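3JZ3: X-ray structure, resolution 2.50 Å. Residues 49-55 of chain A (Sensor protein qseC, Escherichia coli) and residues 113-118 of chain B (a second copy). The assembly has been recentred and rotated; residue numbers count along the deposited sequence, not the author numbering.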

# COMPACT_ATOMS: atom_id res chain seq x y z
N ASP A 49 -2.65 8.69 -5.03
CA ASP A 49 -1.65 9.71 -5.36
C ASP A 49 -0.55 9.81 -4.31
O ASP A 49 0.64 9.91 -4.65
CB ASP A 49 -2.33 11.07 -5.56
N ARG A 50 -0.93 9.77 -3.03
CA ARG A 50 0.03 9.86 -1.93
C ARG A 50 0.90 8.60 -1.80
O ARG A 50 2.09 8.70 -1.51
CB ARG A 50 -0.68 10.16 -0.60
N ALA A 51 0.30 7.43 -2.03
CA ALA A 51 1.05 6.17 -2.03
C ALA A 51 2.01 6.13 -3.21
O ALA A 51 3.16 5.70 -3.06
CB ALA A 51 0.11 4.98 -2.07
N THR A 52 1.53 6.59 -4.36
CA THR A 52 2.31 6.64 -5.60
C THR A 52 3.55 7.53 -5.45
O THR A 52 4.66 7.10 -5.76
CB THR A 52 1.43 7.10 -6.80
OG1 THR A 52 0.46 6.08 -7.11
CG2 THR A 52 2.26 7.38 -8.03
N ARG A 53 3.34 8.76 -4.97
CA ARG A 53 4.43 9.73 -4.80
C ARG A 53 5.56 9.20 -3.93
O ARG A 53 6.73 9.30 -4.29
CB ARG A 53 3.90 11.03 -4.20
CG ARG A 53 3.31 12.00 -5.20
CD ARG A 53 3.18 13.40 -4.61
NE ARG A 53 2.03 13.52 -3.71
CZ ARG A 53 0.81 13.87 -4.10
NH1 ARG A 53 0.55 14.12 -5.38
NH2 ARG A 53 -0.17 13.96 -3.20
N LEU A 54 5.19 8.63 -2.78
CA LEU A 54 6.16 8.05 -1.86
C LEU A 54 6.97 6.93 -2.51
O LEU A 54 8.20 6.92 -2.41
CB LEU A 54 5.47 7.55 -0.59
CG LEU A 54 6.35 6.79 0.41
CD1 LEU A 54 7.41 7.70 1.03
CD2 LEU A 54 5.49 6.14 1.48
N VAL A 55 6.28 6.00 -3.16
CA VAL A 55 6.93 4.86 -3.79
C VAL A 55 7.83 5.30 -4.94
O VAL A 55 8.95 4.80 -5.08
CB VAL A 55 5.89 3.81 -4.26
CG1 VAL A 55 6.51 2.81 -5.22
CG2 VAL A 55 5.29 3.09 -3.06
N GLY B 113 6.17 13.89 10.41
CA GLY B 113 6.40 12.60 9.79
C GLY B 113 5.75 12.39 8.45
O GLY B 113 4.97 13.22 7.98
N GLN B 114 6.09 11.26 7.84
CA GLN B 114 5.46 10.81 6.61
C GLN B 114 4.31 9.86 7.01
O GLN B 114 4.54 8.83 7.64
CB GLN B 114 6.54 10.18 5.70
CG GLN B 114 6.09 9.09 4.71
CD GLN B 114 4.97 9.49 3.79
OE1 GLN B 114 3.85 9.04 3.96
NE2 GLN B 114 5.26 10.34 2.82
N PRO B 115 3.06 10.25 6.67
CA PRO B 115 1.83 9.58 7.10
C PRO B 115 1.75 8.09 6.77
O PRO B 115 1.35 7.29 7.62
CB PRO B 115 0.73 10.34 6.34
CG PRO B 115 1.32 11.64 5.99
CD PRO B 115 2.78 11.40 5.80
N LEU B 116 2.10 7.72 5.54
CA LEU B 116 2.04 6.33 5.11
C LEU B 116 3.03 5.45 5.87
O LEU B 116 2.70 4.34 6.27
CB LEU B 116 2.28 6.21 3.61
CG LEU B 116 1.07 6.26 2.67
CD1 LEU B 116 0.13 7.44 2.92
CD2 LEU B 116 1.56 6.27 1.25
N LEU B 117 4.24 5.97 6.07
CA LEU B 117 5.25 5.27 6.84
C LEU B 117 4.83 5.08 8.30
O LEU B 117 5.00 4.00 8.86
CB LEU B 117 6.61 5.97 6.75
CG LEU B 117 7.30 5.99 5.38
CD1 LEU B 117 8.70 6.57 5.50
CD2 LEU B 117 7.37 4.61 4.72
N LEU B 118 4.25 6.11 8.90
CA LEU B 118 3.80 6.00 10.30
C LEU B 118 2.62 5.05 10.42
O LEU B 118 2.48 4.35 11.43
CB LEU B 118 3.45 7.37 10.89
CG LEU B 118 4.64 8.23 11.31
CD1 LEU B 118 4.15 9.48 12.03
CD2 LEU B 118 5.63 7.45 12.18

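How are the two backbones arranged where the copies meet? Chain A contributes a run of helix that extends beyond the stretch at both ends. Within it, Arg A53 N donates to Asp A49 O at 3.0 Å and Val A55 N to Ala A51 O at 3.1 Å, while the bond from Leu A54 N to Arg A50 O is weak at 3.4 Å. Chain B instead presents the start of a helix: residues 115 to 118 are helical, and Leu B118 N donates to Gln B114 O at 3.0 Å. Of the CA atoms, those of Ala A51 and Leu B116 lie nearest across the stretches, 7.2 Å apart. Ala A51 sends its CA-to-CB bond sideways, and the Leu B116 side chain reaches its CA.

How does Leu B116 meet the helix of chain A? Its CA-to-CB bond points toward chain A, and its CD2 methyl lies 3.3 Å from Ala A51 CA, a tight packing contact made against the backbone itself. The same CD2 is 3.8 Å from Ala A51 CB and 3.7 Å from Arg A50 O. The methyl thus rests on the helix surface around Ala A51, and its approach to the carbonyl oxygen is a matter of packing, since a methyl carbon offers no conventional hydrogen bond. The chi1 of Leu B116, at -91°, falls between the usual wells, while chi2 is p.

Which residue of chain A answers Leu B116? Leu A54, one helical turn on from Ala A51, also directs its CA-to-CB bond toward the other stretch and has the largest area covered by it, 81 Å², against 72 Å² for Leu B116. With chi1 t and chi2 p, it places CD2 3.9 Å from Leu B116 CB and 4.0 Å from Leu B117 CD2. Leu B117 sets out sideways, yet the end of its side chain comes nearer, which allows it to join this apolar cluster. By contrast, Thr A52 points away and makes no contact, as expected for a helix that meets its neighbour along one face.

How does a polar residue fit into so apolar a contact? Gln B114 stands at the N-cap position, and its OE1 accepts from Leu B116 N at 2.7 Å, with an angle of 145° at the hydrogen. The first turn of a helix has amide groups without acceptors from a preceding turn, and this side chain supplies one. The same amide group brings NE2 to 3.8 Å from Leu A54 CD1, so Gln B114 combines a cap within its own chain with packing against the other copy. No hydrogen bond joins the two stretches among the modelled atoms, although the side chain of Arg A50 is built only to CB and what its missing atoms might do is unknown. The contact described by these atoms buries 233 Å² in total and rests on van der Waals packing.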